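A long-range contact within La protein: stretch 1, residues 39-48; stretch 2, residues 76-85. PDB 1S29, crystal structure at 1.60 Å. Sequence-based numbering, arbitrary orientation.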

# COMPACT_ATOMS: atom_id res chain seq x y z
N GLU A 39 13.33 -6.91 -3.68
CA GLU A 39 14.26 -6.05 -4.40
C GLU A 39 15.15 -5.28 -3.44
O GLU A 39 16.21 -4.78 -3.83
CB GLU A 39 13.50 -5.07 -5.30
CG GLU A 39 12.64 -5.74 -6.35
CD GLU A 39 12.05 -4.75 -7.32
OE1 GLU A 39 11.60 -3.67 -6.88
OE2 GLU A 39 12.03 -5.05 -8.53
N ASN A 40 14.72 -5.16 -2.19
CA ASN A 40 15.52 -4.48 -1.17
C ASN A 40 15.32 -5.22 0.15
O ASN A 40 14.32 -5.91 0.36
CB ASN A 40 15.11 -3.01 -1.06
CG ASN A 40 13.68 -2.83 -0.64
OD1 ASN A 40 13.35 -2.94 0.54
ND2 ASN A 40 12.81 -2.55 -1.60
N ALA A 41 16.29 -5.08 1.05
CA ALA A 41 16.28 -5.77 2.34
C ALA A 41 15.24 -5.30 3.33
O ALA A 41 15.06 -5.92 4.37
CB ALA A 41 17.66 -5.68 2.98
N GLU A 42 14.56 -4.20 3.02
CA GLU A 42 13.57 -3.66 3.94
C GLU A 42 12.16 -4.06 3.54
O GLU A 42 11.20 -3.84 4.29
CB GLU A 42 13.72 -2.13 4.00
CG GLU A 42 15.14 -1.69 4.42
CD GLU A 42 15.39 -0.19 4.31
OE1 GLU A 42 14.72 0.59 5.03
OE2 GLU A 42 16.25 0.22 3.50
N GLY A 43 12.04 -4.68 2.37
CA GLY A 43 10.74 -5.11 1.88
C GLY A 43 9.87 -3.97 1.40
O GLY A 43 8.64 -4.08 1.34
N PHE A 44 10.50 -2.84 1.07
CA PHE A 44 9.77 -1.68 0.57
C PHE A 44 9.25 -1.90 -0.85
O PHE A 44 9.95 -2.46 -1.71
CB PHE A 44 10.67 -0.44 0.60
CG PHE A 44 10.64 0.32 1.90
CD1 PHE A 44 11.79 0.50 2.65
CD2 PHE A 44 9.44 0.87 2.36
CE1 PHE A 44 11.76 1.22 3.85
CE2 PHE A 44 9.40 1.58 3.56
CZ PHE A 44 10.57 1.76 4.30
N VAL A 45 8.02 -1.45 -1.07
CA VAL A 45 7.35 -1.55 -2.37
C VAL A 45 6.89 -0.14 -2.73
O VAL A 45 6.28 0.54 -1.91
CB VAL A 45 6.11 -2.47 -2.30
CG1 VAL A 45 5.39 -2.46 -3.64
CG2 VAL A 45 6.53 -3.90 -1.94
N SER A 46 7.19 0.32 -3.95
CA SER A 46 6.81 1.67 -4.34
C SER A 46 5.30 1.84 -4.42
O SER A 46 4.58 0.93 -4.82
CB SER A 46 7.44 2.04 -5.69
OG SER A 46 6.84 1.34 -6.77
N LEU A 47 4.83 3.02 -4.01
CA LEU A 47 3.41 3.30 -4.05
C LEU A 47 2.93 3.33 -5.51
O LEU A 47 1.77 3.05 -5.78
CB LEU A 47 3.09 4.62 -3.33
CG LEU A 47 3.44 4.70 -1.83
CD1 LEU A 47 2.87 5.99 -1.25
CD2 LEU A 47 2.89 3.50 -1.09
N GLU A 48 3.82 3.64 -6.45
CA GLU A 48 3.37 3.63 -7.84
C GLU A 48 3.03 2.21 -8.26
O GLU A 48 2.18 2.00 -9.12
CB GLU A 48 4.42 4.24 -8.79
CG GLU A 48 5.78 3.59 -8.79
CD GLU A 48 6.71 4.21 -9.83
OE1 GLU A 48 6.64 5.44 -10.06
OE2 GLU A 48 7.52 3.47 -10.43
N LEU A 76 1.51 -1.20 8.42
CA LEU A 76 2.37 -0.73 7.33
C LEU A 76 3.23 0.43 7.79
O LEU A 76 2.88 1.15 8.72
CB LEU A 76 1.50 -0.26 6.16
CG LEU A 76 0.51 -1.27 5.57
CD1 LEU A 76 -0.54 -0.52 4.75
CD2 LEU A 76 1.24 -2.29 4.70
N VAL A 77 4.37 0.62 7.12
CA VAL A 77 5.30 1.70 7.44
C VAL A 77 5.72 2.37 6.13
O VAL A 77 6.16 1.69 5.20
CB VAL A 77 6.58 1.19 8.14
CG1 VAL A 77 7.50 2.35 8.45
CG2 VAL A 77 6.22 0.44 9.40
N LEU A 78 5.58 3.70 6.08
CA LEU A 78 5.96 4.48 4.90
C LEU A 78 7.44 4.83 4.96
O LEU A 78 8.01 5.01 6.03
CB LEU A 78 5.13 5.77 4.83
CG LEU A 78 3.67 5.61 4.39
CD1 LEU A 78 2.87 6.87 4.71
CD2 LEU A 78 3.63 5.29 2.90
N SER A 79 8.07 4.91 3.79
CA SER A 79 9.48 5.25 3.72
C SER A 79 9.62 6.72 4.10
O SER A 79 8.66 7.48 4.02
CB SER A 79 10.03 5.00 2.31
OG SER A 79 9.35 5.76 1.33
N GLU A 80 10.82 7.10 4.53
CA GLU A 80 11.08 8.49 4.93
C GLU A 80 10.62 9.48 3.86
O GLU A 80 10.10 10.54 4.19
CB GLU A 80 12.57 8.67 5.22
CG GLU A 80 13.00 10.08 5.65
CD GLU A 80 12.55 10.46 7.05
OE1 GLU A 80 12.16 9.56 7.84
OE2 GLU A 80 12.60 11.67 7.39
N ASP A 81 10.80 9.13 2.58
CA ASP A 81 10.40 10.03 1.49
C ASP A 81 8.95 9.88 1.04
O ASP A 81 8.51 10.56 0.11
CB ASP A 81 11.34 9.86 0.28
CG ASP A 81 11.22 8.49 -0.37
OD1 ASP A 81 10.29 7.73 -0.04
OD2 ASP A 81 12.06 8.18 -1.24
N GLY A 82 8.21 8.98 1.68
CA GLY A 82 6.82 8.78 1.33
C GLY A 82 6.54 8.26 -0.07
O GLY A 82 5.46 8.49 -0.61
N LEU A 83 7.49 7.55 -0.67
CA LEU A 83 7.28 7.01 -2.00
C LEU A 83 7.14 5.50 -1.96
O LEU A 83 6.80 4.87 -2.96
CB LEU A 83 8.45 7.40 -2.93
CG LEU A 83 8.69 8.89 -3.12
CD1 LEU A 83 9.75 9.07 -4.19
CD2 LEU A 83 7.41 9.59 -3.53
N MSE A 84 7.40 4.91 -0.79
CA MSE A 84 7.31 3.46 -0.65
C MSE A 84 6.65 3.04 0.66
O MSE A 84 6.50 3.84 1.58
CB MSE A 84 8.71 2.83 -0.72
CG MSE A 84 9.56 3.32 -1.88
SE MSE A 84 11.26 2.39 -2.04
CE MSE A 84 10.65 0.89 -3.11
N VAL A 85 6.26 1.77 0.74
CA VAL A 85 5.65 1.26 1.96
C VAL A 85 6.10 -0.18 2.17
O VAL A 85 6.38 -0.90 1.21
CB VAL A 85 4.10 1.31 1.87
CG1 VAL A 85 3.60 0.39 0.75
CG2 VAL A 85 3.49 0.91 3.22
O HOH W 1 6.11 5.34 -5.80

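What holds the two backbones together? Val 45 and Val 85 form an antiparallel hydrogen-bonded pair: Val 45 N donates to Val 85 O at 2.9 Å, and Val 85 N donates to Val 45 O at 2.9 Å. Two residues on, Leu 47 N reaches Leu 83 O, also at 2.9 Å and nearly straight, with an angle of 173° at the hydrogen. A backbone hydrogen bond thus continues beyond the bridged pairs, at Leu 47, where the helix begins. Between these bonds Ser 46 pairs with Met 84 as a non-hydrogen-bonded pair, their CA atoms 4.1 Å apart and their side chains diverging. Ser 46 CA makes a CA-H...O contact with Leu 83 O at 3.5 Å.

Does water add to this link? Water 1 donates to Leu 83 O at 3.0 Å and accepts from Glu 48 N at 2.9 Å, so the carbonyl that receives Leu 47 N is also tied to the next residue of the helix.

How are the loops beside the ladder held in shape? Asn 40 OD1 accepts from Phe 44 N at 2.9 Å while Asn 40 ND2 donates to Phe 44 O at 2.9 Å, bracing the turn that leads into Phe 44. In the other stretch, Gly 82 N donates to Ser 79 O at 2.8 Å, closing the turn from Ser 79 to Gly 82, and Ser 79 OG links that turn to its surroundings, donating to Asp 81 OD1 at 2.6 Å and accepting from Met 84 N at 3.0 Å.

What packs around this polar frame? The Phe 44 ring lies against the second stretch, with Ser 79 CB over one face, 4.1 Å from the ring centroid, and Val 77 O near the ring plane, 3.6 Å from Phe 44 CE2. The selenium of selenomethionine Met 84 approaches the ring obliquely. Leu 47 adds apolar contacts, its CD2 3.7 Å from Val 85 CG1 and its CD1 4.3 Å from Leu 78 CD2.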